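Local structure of envelope glycoprotein (Thogoto virus, 5XEA) at residues G92-D97 with N137-C142; A49-C54 with Y104-Q109; K26-T31 with C206-D211; R32-A37 with E196-E201; A338-R343 with F350-C355. The protein probably attaches the virus to its host-cell receptor and then drives fusion of the viral membrane with that of the host. One frame throughout, in Å; residues are numbered along the deposited sequence.

Interaction 1. Residues G92-D97 with N137-C142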
# COMPACT_ATOMS: atom_id res chain seq x y z
N GLY B 92 3.25 5.30 43.82
CA GLY B 92 3.04 5.53 45.23
C GLY B 92 3.23 4.29 46.08
O GLY B 92 3.62 3.23 45.61
N ASP B 93 2.94 4.44 47.38
CA ASP B 93 2.99 3.30 48.28
C ASP B 93 1.87 2.32 47.96
O ASP B 93 0.78 2.70 47.54
CB ASP B 93 2.86 3.76 49.74
CG ASP B 93 4.07 4.55 50.22
OD1 ASP B 93 5.21 4.17 49.86
OD2 ASP B 93 3.88 5.56 50.93
N ILE B 94 2.16 1.03 48.15
CA ILE B 94 1.18 -0.02 47.93
C ILE B 94 0.73 -0.56 49.28
O ILE B 94 1.47 -0.54 50.27
CB ILE B 94 1.71 -1.16 47.02
CG1 ILE B 94 2.27 -2.31 47.84
CG2 ILE B 94 2.75 -0.63 45.97
CD1 ILE B 94 1.70 -3.66 47.43
N CYS B 95 -0.51 -1.02 49.32
CA CYS B 95 -1.14 -1.52 50.54
C CYS B 95 -1.78 -2.84 50.21
O CYS B 95 -2.66 -2.90 49.35
CB CYS B 95 -2.20 -0.55 51.08
SG CYS B 95 -1.57 0.89 51.92
N HIS B 96 -1.34 -3.90 50.87
CA HIS B 96 -1.94 -5.21 50.75
C HIS B 96 -2.75 -5.50 52.01
O HIS B 96 -2.18 -5.72 53.08
CB HIS B 96 -0.87 -6.27 50.54
CG HIS B 96 -1.43 -7.61 50.16
ND1 HIS B 96 -1.76 -8.56 51.09
CD2 HIS B 96 -1.70 -8.15 48.95
CE1 HIS B 96 -2.23 -9.64 50.48
NE2 HIS B 96 -2.20 -9.41 49.18
N ASP B 97 -4.08 -5.52 51.87
CA ASP B 97 -4.98 -5.95 52.94
C ASP B 97 -4.67 -5.21 54.25
O ASP B 97 -4.55 -5.81 55.31
CB ASP B 97 -4.93 -7.47 53.13
CG ASP B 97 -5.71 -8.24 52.05
OD1 ASP B 97 -6.14 -7.63 51.05
OD2 ASP B 97 -5.90 -9.48 52.18
N ASN B 137 -6.77 -1.65 50.04
CA ASN B 137 -5.81 -2.19 49.08
C ASN B 137 -5.47 -1.09 48.10
O ASN B 137 -6.36 -0.47 47.52
CB ASN B 137 -6.36 -3.42 48.34
CG ASN B 137 -6.10 -4.71 49.09
OD1 ASN B 137 -4.97 -5.21 49.11
ND2 ASN B 137 -7.14 -5.27 49.72
N ILE B 138 -4.17 -0.83 47.94
CA ILE B 138 -3.67 0.10 46.94
C ILE B 138 -2.56 -0.57 46.15
O ILE B 138 -1.63 -1.15 46.73
CB ILE B 138 -3.13 1.40 47.57
CG1 ILE B 138 -4.15 2.03 48.52
CG2 ILE B 138 -2.68 2.39 46.47
CD1 ILE B 138 -3.63 3.31 49.13
N ASP B 139 -2.61 -0.44 44.82
CA ASP B 139 -1.48 -0.84 43.98
C ASP B 139 -1.40 0.11 42.79
O ASP B 139 -2.32 0.88 42.51
CB ASP B 139 -1.59 -2.31 43.53
CG ASP B 139 -0.24 -2.90 43.09
OD1 ASP B 139 0.80 -2.19 43.19
OD2 ASP B 139 -0.23 -4.06 42.63
N TRP B 140 -0.25 0.08 42.12
CA TRP B 140 0.06 1.07 41.11
C TRP B 140 0.48 0.40 39.82
O TRP B 140 1.03 -0.70 39.83
CB TRP B 140 1.19 2.02 41.58
CG TRP B 140 0.77 2.88 42.72
CD1 TRP B 140 0.70 2.53 44.04
CD2 TRP B 140 0.32 4.24 42.64
NE1 TRP B 140 0.25 3.58 44.79
CE2 TRP B 140 -0.01 4.64 43.96
CE3 TRP B 140 0.16 5.15 41.59
CZ2 TRP B 140 -0.48 5.92 44.25
CZ3 TRP B 140 -0.32 6.42 41.87
CH2 TRP B 140 -0.63 6.80 43.21
N ARG B 141 0.24 1.09 38.70
CA ARG B 141 0.88 0.77 37.43
C ARG B 141 1.51 2.04 36.88
O ARG B 141 1.01 3.15 37.10
CB ARG B 141 -0.09 0.18 36.40
CG ARG B 141 -1.08 1.20 35.82
CD ARG B 141 -2.28 0.52 35.16
NE ARG B 141 -1.83 -0.45 34.15
CZ ARG B 141 -1.83 -0.23 32.84
NH1 ARG B 141 -2.27 0.92 32.35
NH2 ARG B 141 -1.40 -1.16 32.01
N CYS B 142 2.62 1.87 36.18
CA CYS B 142 3.21 3.00 35.48
C CYS B 142 4.11 2.47 34.37
O CYS B 142 4.52 1.31 34.38
CB CYS B 142 3.99 3.91 36.43
SG CYS B 142 5.37 3.09 37.26

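Interaction 2. Residues A49-C54 with Y104-Q109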
# COMPACT_ATOMS: atom_id res chain seq x y z
N ALA B 49 -3.46 4.33 39.88
CA ALA B 49 -3.58 3.58 41.13
C ALA B 49 -4.90 2.82 41.14
O ALA B 49 -5.92 3.32 40.66
CB ALA B 49 -3.49 4.52 42.34
N TRP B 50 -4.87 1.59 41.65
CA TRP B 50 -6.07 0.88 42.09
C TRP B 50 -6.21 1.10 43.59
O TRP B 50 -5.29 0.76 44.35
CB TRP B 50 -5.99 -0.63 41.80
CG TRP B 50 -7.13 -1.45 42.36
CD1 TRP B 50 -7.08 -2.30 43.44
CD2 TRP B 50 -8.49 -1.49 41.89
NE1 TRP B 50 -8.32 -2.86 43.65
CE2 TRP B 50 -9.20 -2.39 42.72
CE3 TRP B 50 -9.17 -0.86 40.84
CZ2 TRP B 50 -10.56 -2.68 42.53
CZ3 TRP B 50 -10.53 -1.14 40.66
CH2 TRP B 50 -11.21 -2.05 41.50
N VAL B 51 -7.33 1.68 44.01
CA VAL B 51 -7.59 1.95 45.42
C VAL B 51 -8.93 1.31 45.80
O VAL B 51 -9.97 1.69 45.26
CB VAL B 51 -7.61 3.46 45.72
CG1 VAL B 51 -7.86 3.72 47.20
CG2 VAL B 51 -6.29 4.11 45.27
N ALA B 52 -8.89 0.33 46.70
CA ALA B 52 -10.09 -0.33 47.22
C ALA B 52 -10.16 -0.13 48.73
O ALA B 52 -9.38 -0.72 49.49
CB ALA B 52 -10.10 -1.83 46.88
N TYR B 53 -11.12 0.68 49.16
CA TYR B 53 -11.38 0.95 50.58
C TYR B 53 -12.71 0.28 50.94
O TYR B 53 -13.77 0.69 50.46
CB TYR B 53 -11.42 2.45 50.81
CG TYR B 53 -11.63 2.87 52.26
CD1 TYR B 53 -10.64 2.66 53.21
CD2 TYR B 53 -12.81 3.50 52.66
CE1 TYR B 53 -10.82 3.07 54.54
CE2 TYR B 53 -12.99 3.91 53.99
CZ TYR B 53 -11.99 3.69 54.91
OH TYR B 53 -12.16 4.09 56.22
N CYS B 54 -12.66 -0.72 51.80
CA CYS B 54 -13.83 -1.53 52.08
C CYS B 54 -14.15 -1.46 53.56
O CYS B 54 -13.29 -1.14 54.37
CB CYS B 54 -13.59 -2.98 51.66
SG CYS B 54 -13.11 -3.13 49.91
N TYR B 104 -6.12 3.76 56.96
CA TYR B 104 -5.96 5.21 56.83
C TYR B 104 -5.26 5.59 55.53
O TYR B 104 -5.50 6.68 54.99
CB TYR B 104 -5.17 5.71 58.05
CG TYR B 104 -5.05 7.21 58.25
CD1 TYR B 104 -6.15 7.98 58.59
CD2 TYR B 104 -3.81 7.84 58.18
CE1 TYR B 104 -6.04 9.35 58.82
CE2 TYR B 104 -3.68 9.21 58.41
CZ TYR B 104 -4.80 9.96 58.73
OH TYR B 104 -4.68 11.31 58.95
N ALA B 105 -4.39 4.72 55.01
CA ALA B 105 -3.62 5.06 53.81
C ALA B 105 -4.50 5.26 52.59
O ALA B 105 -4.08 5.94 51.65
CB ALA B 105 -2.58 3.98 53.52
N CYS B 106 -5.69 4.66 52.56
CA CYS B 106 -6.64 4.82 51.47
C CYS B 106 -7.36 6.16 51.48
O CYS B 106 -8.18 6.40 50.59
CB CYS B 106 -7.70 3.73 51.52
SG CYS B 106 -7.28 2.24 50.66
N LEU B 107 -7.14 7.00 52.48
CA LEU B 107 -7.84 8.27 52.59
C LEU B 107 -6.88 9.41 52.27
O LEU B 107 -5.66 9.24 52.31
CB LEU B 107 -8.45 8.42 53.99
CG LEU B 107 -9.32 7.23 54.46
CD1 LEU B 107 -9.95 7.46 55.83
CD2 LEU B 107 -10.39 6.90 53.42
N GLY B 108 -7.43 10.56 51.93
CA GLY B 108 -6.59 11.71 51.64
C GLY B 108 -5.67 11.56 50.44
O GLY B 108 -5.65 10.51 49.80
N GLN B 109 -4.89 12.60 50.16
CA GLN B 109 -4.13 12.66 48.92
C GLN B 109 -3.02 11.62 48.90
O GLN B 109 -2.27 11.48 49.87
CB GLN B 109 -3.55 14.06 48.74
CG GLN B 109 -4.02 14.79 47.48
CD GLN B 109 -3.09 15.93 47.07
OE1 GLN B 109 -2.97 16.93 47.77
NE2 GLN B 109 -2.43 15.77 45.93

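Interaction 3. Residues K26-T31 with C206-D211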
# COMPACT_ATOMS: atom_id res chain seq x y z
N LYS B 26 10.32 21.90 -16.95
CA LYS B 26 10.68 23.17 -16.31
C LYS B 26 11.71 22.95 -15.22
O LYS B 26 11.79 21.87 -14.61
CB LYS B 26 9.45 23.85 -15.69
CG LYS B 26 8.22 23.94 -16.56
CD LYS B 26 8.34 25.03 -17.60
CE LYS B 26 7.04 25.19 -18.38
NZ LYS B 26 7.20 26.12 -19.53
N LEU B 27 12.50 23.99 -14.97
CA LEU B 27 13.30 24.11 -13.76
C LEU B 27 12.72 25.29 -12.99
O LEU B 27 12.93 26.45 -13.36
CB LEU B 27 14.78 24.32 -14.07
CG LEU B 27 15.66 23.20 -13.50
CD1 LEU B 27 15.30 21.88 -14.16
CD2 LEU B 27 17.13 23.52 -13.67
N TYR B 28 11.95 24.99 -11.95
CA TYR B 28 11.30 26.01 -11.14
C TYR B 28 12.20 26.41 -9.98
O TYR B 28 12.81 25.57 -9.32
CB TYR B 28 9.96 25.52 -10.61
CG TYR B 28 8.84 25.56 -11.62
CD1 TYR B 28 8.94 26.34 -12.76
CD2 TYR B 28 7.68 24.82 -11.43
CE1 TYR B 28 7.91 26.39 -13.69
CE2 TYR B 28 6.65 24.86 -12.35
CZ TYR B 28 6.77 25.64 -13.48
OH TYR B 28 5.74 25.68 -14.39
N SER B 29 12.29 27.72 -9.74
CA SER B 29 12.96 28.21 -8.56
C SER B 29 11.99 28.19 -7.39
O SER B 29 10.82 28.54 -7.52
CB SER B 29 13.50 29.62 -8.78
OG SER B 29 14.74 29.59 -9.46
N ALA B 30 12.49 27.75 -6.23
CA ALA B 30 11.66 27.72 -5.04
C ALA B 30 12.53 27.83 -3.81
O ALA B 30 13.71 27.47 -3.82
CB ALA B 30 10.80 26.45 -4.98
N THR B 31 11.92 28.33 -2.74
CA THR B 31 12.50 28.25 -1.41
C THR B 31 12.03 26.93 -0.79
O THR B 31 10.83 26.68 -0.68
CB THR B 31 12.07 29.43 -0.55
OG1 THR B 31 12.39 30.66 -1.22
CG2 THR B 31 12.79 29.39 0.78
N CYS B 206 10.31 19.92 -12.90
CA CYS B 206 8.90 19.59 -12.99
C CYS B 206 8.53 19.39 -14.45
O CYS B 206 9.09 20.04 -15.34
CB CYS B 206 8.01 20.70 -12.41
SG CYS B 206 8.34 21.15 -10.70
N PHE B 207 7.58 18.49 -14.69
CA PHE B 207 6.92 18.39 -15.99
C PHE B 207 5.57 19.07 -15.87
O PHE B 207 4.77 18.72 -14.99
CB PHE B 207 6.80 16.94 -16.43
CG PHE B 207 8.12 16.35 -16.84
CD1 PHE B 207 8.71 16.69 -18.07
CD2 PHE B 207 8.79 15.48 -16.01
CE1 PHE B 207 9.93 16.16 -18.44
CE2 PHE B 207 10.00 14.94 -16.37
CZ PHE B 207 10.59 15.29 -17.60
N VAL B 208 5.32 20.06 -16.72
CA VAL B 208 4.10 20.85 -16.65
C VAL B 208 3.27 20.53 -17.87
O VAL B 208 3.74 20.65 -19.01
CB VAL B 208 4.37 22.35 -16.53
CG1 VAL B 208 3.07 23.11 -16.63
CG2 VAL B 208 5.03 22.65 -15.19
N ASP B 209 2.03 20.13 -17.63
CA ASP B 209 1.13 19.62 -18.67
C ASP B 209 -0.06 20.56 -18.74
O ASP B 209 -0.98 20.45 -17.91
CB ASP B 209 0.70 18.19 -18.33
CG ASP B 209 0.18 17.42 -19.55
OD1 ASP B 209 -0.25 18.08 -20.52
OD2 ASP B 209 0.21 16.15 -19.53
N PRO B 210 -0.06 21.52 -19.66
CA PRO B 210 -1.21 22.43 -19.78
C PRO B 210 -2.45 21.79 -20.38
O PRO B 210 -3.54 22.38 -20.28
CB PRO B 210 -0.68 23.55 -20.69
CG PRO B 210 0.37 22.88 -21.50
CD PRO B 210 1.03 21.88 -20.60
N ASP B 211 -2.33 20.61 -21.00
CA ASP B 211 -3.49 19.89 -21.53
C ASP B 211 -3.79 18.66 -20.68
O ASP B 211 -3.74 17.53 -21.18
CB ASP B 211 -3.26 19.47 -22.99
CG ASP B 211 -3.48 20.60 -23.96
OD1 ASP B 211 -4.35 21.46 -23.68
OD2 ASP B 211 -2.79 20.62 -25.01

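Interaction 4. Residues R32-A37 with E196-E201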
# COMPACT_ATOMS: atom_id res chain seq x y z
N ARG B 32 12.98 26.10 -0.41
CA ARG B 32 12.70 24.80 0.18
C ARG B 32 13.06 24.83 1.65
O ARG B 32 14.14 25.30 2.02
CB ARG B 32 13.46 23.70 -0.53
CG ARG B 32 13.08 22.33 -0.05
CD ARG B 32 13.85 21.28 -0.77
NE ARG B 32 15.21 21.22 -0.28
CZ ARG B 32 16.19 20.61 -0.93
NH1 ARG B 32 15.94 20.02 -2.10
NH2 ARG B 32 17.41 20.58 -0.43
N TYR B 33 12.17 24.31 2.49
CA TYR B 33 12.40 24.16 3.92
C TYR B 33 12.39 22.68 4.26
O TYR B 33 11.39 21.99 4.02
CB TYR B 33 11.33 24.89 4.72
CG TYR B 33 11.20 26.36 4.43
CD1 TYR B 33 11.90 27.30 5.19
CD2 TYR B 33 10.38 26.82 3.41
CE1 TYR B 33 11.79 28.66 4.93
CE2 TYR B 33 10.25 28.17 3.15
CZ TYR B 33 10.96 29.09 3.91
OH TYR B 33 10.84 30.43 3.64
N THR B 34 13.50 22.18 4.80
CA THR B 34 13.62 20.80 5.25
C THR B 34 14.17 20.79 6.68
O THR B 34 14.47 21.83 7.26
CB THR B 34 14.52 19.98 4.33
OG1 THR B 34 15.83 20.56 4.30
CG2 THR B 34 13.95 19.92 2.92
N THR B 35 14.31 19.58 7.23
CA THR B 35 14.72 19.40 8.61
C THR B 35 16.01 18.59 8.69
O THR B 35 16.32 17.78 7.80
CB THR B 35 13.62 18.70 9.46
OG1 THR B 35 13.19 17.50 8.82
CG2 THR B 35 12.43 19.62 9.68
N SER B 36 16.75 18.82 9.78
CA SER B 36 17.98 18.07 10.04
C SER B 36 17.72 16.58 10.17
O SER B 36 18.48 15.76 9.64
CB SER B 36 18.65 18.61 11.30
OG SER B 36 18.10 19.86 11.70
N ALA B 37 16.66 16.20 10.88
CA ALA B 37 16.32 14.80 11.10
C ALA B 37 14.91 14.51 10.60
O ALA B 37 14.14 15.41 10.27
CB ALA B 37 16.45 14.43 12.58
N GLU B 196 16.38 21.36 13.45
CA GLU B 196 16.00 22.70 13.03
C GLU B 196 15.47 22.67 11.60
O GLU B 196 15.84 21.81 10.80
CB GLU B 196 17.19 23.66 13.13
CG GLU B 196 17.55 24.01 14.55
CD GLU B 196 19.04 24.17 14.75
OE1 GLU B 196 19.80 23.34 14.19
OE2 GLU B 196 19.46 25.11 15.45
N ILE B 197 14.58 23.61 11.31
CA ILE B 197 14.08 23.79 9.96
C ILE B 197 15.08 24.67 9.21
O ILE B 197 15.41 25.77 9.67
CB ILE B 197 12.67 24.41 9.95
CG1 ILE B 197 11.66 23.39 10.48
CG2 ILE B 197 12.30 24.87 8.56
CD1 ILE B 197 10.25 23.93 10.61
N GLN B 198 15.57 24.18 8.08
CA GLN B 198 16.60 24.83 7.29
C GLN B 198 16.00 25.34 5.99
O GLN B 198 15.22 24.64 5.34
CB GLN B 198 17.74 23.86 6.99
CG GLN B 198 18.10 23.01 8.19
CD GLN B 198 19.20 22.02 7.92
OE1 GLN B 198 19.02 21.07 7.15
NE2 GLN B 198 20.35 22.21 8.55
N ARG B 199 16.37 26.57 5.62
CA ARG B 199 15.90 27.24 4.42
C ARG B 199 16.97 27.15 3.33
O ARG B 199 18.17 27.10 3.61
CB ARG B 199 15.58 28.71 4.74
CG ARG B 199 15.09 29.55 3.58
CD ARG B 199 15.25 31.03 3.90
NE ARG B 199 14.96 31.87 2.75
CZ ARG B 199 13.93 32.70 2.67
NH1 ARG B 199 13.09 32.82 3.70
NH2 ARG B 199 13.75 33.43 1.58
N GLU B 200 16.53 27.13 2.07
CA GLU B 200 17.44 26.89 0.96
C GLU B 200 16.78 27.25 -0.36
O GLU B 200 15.58 26.98 -0.55
CB GLU B 200 17.88 25.42 0.95
CG GLU B 200 19.08 25.11 0.09
CD GLU B 200 19.47 23.64 0.17
OE1 GLU B 200 18.64 22.84 0.64
OE2 GLU B 200 20.60 23.29 -0.22
N GLU B 201 17.55 27.85 -1.26
CA GLU B 201 17.07 28.26 -2.58
C GLU B 201 17.46 27.19 -3.59
O GLU B 201 18.64 26.86 -3.71
CB GLU B 201 17.64 29.62 -2.97
CG GLU B 201 17.48 30.70 -1.91
CD GLU B 201 16.03 31.11 -1.71
OE1 GLU B 201 15.23 30.94 -2.66
OE2 GLU B 201 15.69 31.60 -0.61
O HOH W 1 17.96 19.39 5.57

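Interaction 5. Residues A338-R343 with F350-C355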
# COMPACT_ATOMS: atom_id res chain seq x y z
N ALA B 338 35.59 2.49 -45.25
CA ALA B 338 36.49 1.55 -45.90
C ALA B 338 36.95 2.17 -47.21
O ALA B 338 36.15 2.86 -47.86
CB ALA B 338 35.81 0.20 -46.16
N PRO B 339 38.23 1.98 -47.62
CA PRO B 339 38.73 2.62 -48.85
C PRO B 339 38.32 1.85 -50.10
O PRO B 339 39.13 1.24 -50.80
CB PRO B 339 40.24 2.62 -48.62
CG PRO B 339 40.49 1.36 -47.84
CD PRO B 339 39.27 1.18 -46.95
N VAL B 340 37.01 1.87 -50.41
CA VAL B 340 36.48 1.14 -51.55
C VAL B 340 35.62 2.06 -52.40
O VAL B 340 34.99 3.01 -51.91
CB VAL B 340 35.66 -0.11 -51.12
CG1 VAL B 340 36.55 -1.17 -50.50
CG2 VAL B 340 34.51 0.26 -50.18
N SER B 341 35.59 1.78 -53.71
CA SER B 341 34.60 2.31 -54.63
C SER B 341 33.65 1.18 -55.05
O SER B 341 34.06 0.02 -55.12
CB SER B 341 35.25 2.91 -55.87
OG SER B 341 35.74 1.87 -56.70
N SER B 342 32.40 1.53 -55.32
CA SER B 342 31.37 0.54 -55.64
C SER B 342 31.06 0.53 -57.14
O SER B 342 31.35 1.47 -57.87
CB SER B 342 30.09 0.82 -54.87
OG SER B 342 29.58 2.10 -55.19
N ARG B 343 30.44 -0.56 -57.58
CA ARG B 343 29.99 -0.70 -58.96
C ARG B 343 28.71 -1.50 -58.92
O ARG B 343 28.73 -2.69 -58.58
CB ARG B 343 31.04 -1.39 -59.84
CG ARG B 343 30.56 -1.62 -61.27
CD ARG B 343 31.60 -2.40 -62.09
NE ARG B 343 32.91 -1.77 -62.04
CZ ARG B 343 33.36 -0.88 -62.92
NH1 ARG B 343 32.59 -0.51 -63.93
NH2 ARG B 343 34.57 -0.37 -62.78
N PHE B 350 25.84 -4.56 -55.74
CA PHE B 350 27.03 -3.83 -56.15
C PHE B 350 28.26 -4.62 -55.75
O PHE B 350 28.24 -5.39 -54.78
CB PHE B 350 27.12 -2.43 -55.54
CG PHE B 350 27.02 -2.42 -54.02
CD1 PHE B 350 28.16 -2.44 -53.23
CD2 PHE B 350 25.78 -2.40 -53.39
CE1 PHE B 350 28.05 -2.46 -51.82
CE2 PHE B 350 25.68 -2.41 -51.99
CZ PHE B 350 26.81 -2.43 -51.22
N LEU B 351 29.33 -4.41 -56.51
CA LEU B 351 30.66 -4.90 -56.22
C LEU B 351 31.42 -3.82 -55.47
O LEU B 351 31.07 -2.64 -55.50
CB LEU B 351 31.41 -5.25 -57.51
CG LEU B 351 30.80 -6.23 -58.51
CD1 LEU B 351 31.63 -6.26 -59.81
CD2 LEU B 351 30.74 -7.60 -57.89
N LEU B 352 32.50 -4.24 -54.82
CA LEU B 352 33.40 -3.30 -54.18
C LEU B 352 34.80 -3.48 -54.75
O LEU B 352 35.33 -4.60 -54.78
CB LEU B 352 33.40 -3.49 -52.65
CG LEU B 352 32.12 -3.07 -51.94
CD1 LEU B 352 32.18 -3.39 -50.46
CD2 LEU B 352 31.83 -1.57 -52.15
N HIS B 353 35.39 -2.39 -55.22
CA HIS B 353 36.75 -2.40 -55.72
C HIS B 353 37.69 -1.83 -54.67
O HIS B 353 37.36 -0.83 -54.03
CB HIS B 353 36.87 -1.58 -57.02
CG HIS B 353 36.03 -2.10 -58.14
ND1 HIS B 353 36.28 -3.30 -58.77
CD2 HIS B 353 34.94 -1.57 -58.74
CE1 HIS B 353 35.36 -3.50 -59.71
NE2 HIS B 353 34.54 -2.46 -59.71
N GLN B 354 38.85 -2.46 -54.50
CA GLN B 354 39.79 -2.08 -53.46
C GLN B 354 41.20 -1.97 -54.04
O GLN B 354 41.49 -2.45 -55.13
CB GLN B 354 39.77 -3.10 -52.32
CG GLN B 354 40.19 -2.50 -50.98
CD GLN B 354 40.35 -3.54 -49.90
OE1 GLN B 354 39.70 -4.58 -49.92
NE2 GLN B 354 41.26 -3.28 -48.95
N CYS B 355 42.08 -1.34 -53.25
CA CYS B 355 43.51 -1.13 -53.54
C CYS B 355 43.70 -0.60 -54.97
O CYS B 355 43.95 0.60 -55.16
CB CYS B 355 44.30 -2.42 -53.31
SG CYS B 355 45.38 -3.00 -54.64

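Interaction 1. Residues G92-D97 with N137-C142
The carboxamide of Asn-137 and the backbone and side chain of Asp-97 hold each other through two hydrogen bonds. Asn-137 ND2 donates to Asp-97 OD1 at 2.9 Å, with the acceptor in the amide plane, while OD1 of the same amide takes the backbone N-H of Asp-97 from above its carbonyl plane. Carboxylate and amide are turned 72° apart, and this double grip fixes the rotation of the Asn-137 amide. The other carboxylate oxygen of Asp-97 is held by Arg-125 and Trp-129. Next along the strand, Cys-95 and Ile-138 form an antiparallel hydrogen-bonded pair, with Cys-95 N 2.8 Å from Ile-138 O and Ile-138 N 2.9 Å from Cys-95 O. Beyond it the indole of Trp-140 takes over. Its NE1 donates to Asp-93 O at 2.9 Å, the oxygen lying in the ring plane but the N-H standing above the peptide plane of that carbonyl. Gly-92 covers one indole face, its N above the ring centre and its CA 3.6 Å from the centroid of the five-membered ring of Trp-140, in a CH-pi contact. Packing elsewhere is lighter: Cys-95 CB sits 4.1 Å from Ile-138 CB, and Ile-94 runs beside Asp-139. The short strand 95-99 thus borders the long strand 133-156, which on its other side pairs with strand 40-56, while Cys-142 is disulfide-bonded to Cys-89 at the start of strand 89-91.

Interaction 2. Residues A49-C54 with Y104-Q109
Strand 49-54 passes a 3-10 turn at 104-106 without beta pairing, the CA atoms of Tyr-53 and Cys-106 coming 6.2 Å apart, so that a loop packs by its side chains on a face of the antiparallel sheet that includes strands 40-56, 65-72 and 133-156. Val-51 and Tyr-53, two residues apart on the strand, both point toward the loop. Cys-106 meets both: its CB lies 3.6 Å from Tyr-53 CD1 and its SG 3.8 Å from Val-51 CG1. That sulfur is also bonded to Cys-136 of strand 133-156, and this disulfide ties the turn covalently to the sheet on which it rests. CG of Tyr-53 is anti to its backbone N (chi1 -178°), on the side of the loop, and Leu-107 covers one face of the ring; the ring also meets that of His-134. The Leu-107 side chain crosses the tyrosine at a slant, its CD1 4.0 Å from the hydroxyl oxygen OH, while CD2 stands over the middle of the Tyr-53 ring, 3.9 Å from the centroid and only 10° off the ring normal, in a CH-pi contact.

Interaction 3. Residues K26-T31 with C206-D211
The ring of Tyr-28 meets Cys-206 and Val-208 obliquely, and one of its faces is covered, toward the rim, by CB of Lys-26. The sulfur of Cys-206 lies 3.8 Å from Tyr-28 CD2, a sulfur-aromatic contact 56° off the ring normal. At the phenol end Val-208 CG2 comes within 3.2 Å of Tyr-28 OH, a close approach, and the same methyl also touches CE2 and CZ. The two side chains cross at about a right angle. Val-208 CG2 serves a second neighbour too, since Lys-26 CG rests 3.7 Å away. In the lysine, CG is anti to the carbonyl carbon and the chain bends at chi2 (-78°), before its tip leads away from the contact.

Strands 24-35 and 197-209 are neighbours in a six-stranded antiparallel sheet, and here Lys-26 and Cys-206 form a hydrogen-bonded pair: Lys-26 N to Cys-206 O at 2.8 Å and Cys-206 N to Lys-26 O at 3.0 Å. The N-to-C directions of the two short strand segments are 109° apart, far from antiparallel, yet backbone bonding continues to both sides, Tyr-28 with Ile-204 and Val-208 with Ser-24. Cys-206 is also joined to Cys-224 on the strand beyond, so the disulfide links adjacent strands beside the tyrosine. Phe-207 points the other way, meeting Trp-404 of its own chain and Phe-294 of a neighbouring subunit.

Interaction 4. Residues R32-A37 with E196-E201
Backbone hydrogen bonds carry most of this contact between Arg-32 to Ser-36 and Glu-196 to Glu-200. Arg-32 N reaches Glu-200 O at 2.7 Å, and Thr-34 and Gln-198 exchange a pair of bonds, the shorter one from Gln-198 N to Thr-34 O at 2.7 Å. At the far end Ser-36 N gives a longer bond to Glu-196 O. A side-chain bond extends the pattern: Ser-36 OG accepts the N-H of Glu-196 at 2.9 Å, almost straight. This is the antiparallel pairing of strands 24-35 and 197-209 in the six-stranded sheet, where hydrogen-bonded and non-hydrogen-bonded pairs follow one another.

A salt bridge lies on the face that carries Arg-32, Thr-34, Gln-198 and Glu-200. Arg-32 and Glu-200 run side by side; the arginine bends at chi3 (75°), which turns NE toward the glutamate, and its NH2 meets Glu-200 OE1 at 2.8 Å. The bond itself is weak in angle, the two planes standing 77° apart; NH1 pairs instead with Asp-226.

Solvent bridges the same face: a water accepts from Thr-34 OG1 and donates to Gln-198 OE1 and Thr-35 O.

On the other face the contacts across the strands are mainly apolar. Tyr-33 lies alongside Arg-199, whose aliphatic CG is 3.7 Å from Tyr-33 CE1, while its guanidinium makes a weak salt bridge to Glu-201. Tyr-33 CB touches Ile-197 CG2 at 4.0 Å. Trp-155 meets the same tyrosine ring at about 90°.

Interaction 5. Residues A338-R343 with F350-C355
Arg-343 reaches across to the edge of the His-353 ring, two residues further along the partner strand than its own pair, Leu-351. Its CB lies 3.7 Å from His-353 NE2. CG is set anti to the backbone N (chi1 176°), and after an extended step the chain bends at chi3 (-53°). CD stands 3.8 Å from the same NE2, at the edge of the imidazole and in its plane. NE then donates to His-353 NE2 at 2.9 Å in a nearly straight bond (173°). The acceptor lies in the guanidinium plane, although that plane is turned steeply to the ring, and accepting this hydrogen bond is consistent with NE2 of His-353 carrying no proton. NH2 stays 3.7 Å from His-353 NE2, and CZ slightly farther.

In the backbone, Ser-341 and His-353 exchange two bonds, the shorter from His-353 N to Ser-341 O at 2.8 Å, and Arg-343 and Leu-351 do the same. On the face opposite the arginine, Leu-352 CD2 fits between Val-340 CG2, 3.8 Å away, and Ser-342 CB. Phe-350 adds its CB against Arg-343 O, and its ring meets Phe-344 and Ile-332. A strand of a neighbouring subunit pairs with the outer edge of strand 350-354, and Cys-355 is disulfide-bonded to Cys-2 of that subunit. The whole is an antiparallel beta hairpin that contributes to a sheet continued across the trimer interface.

From the N terminus, strand 24-35 is the first strand to take part in these contacts, and its pairing with strand 197-209 closes the two long loops of interactions 3 and 4; interaction 4 is nested inside interaction 3, and the two touch where Thr-31 meets Glu-201. Within both loops lie interactions 1 and 2, whose segments alternate along the chain, so that these two cross. They share the sheet in which strands 40-56 and 133-156 are neighbours, and they touch through the backbone. Interaction 5 follows in series as a short hairpin beyond all of them, its centre about 106 Å from that of interaction 1. Interactions 3 and 5 both also reach the third subunit.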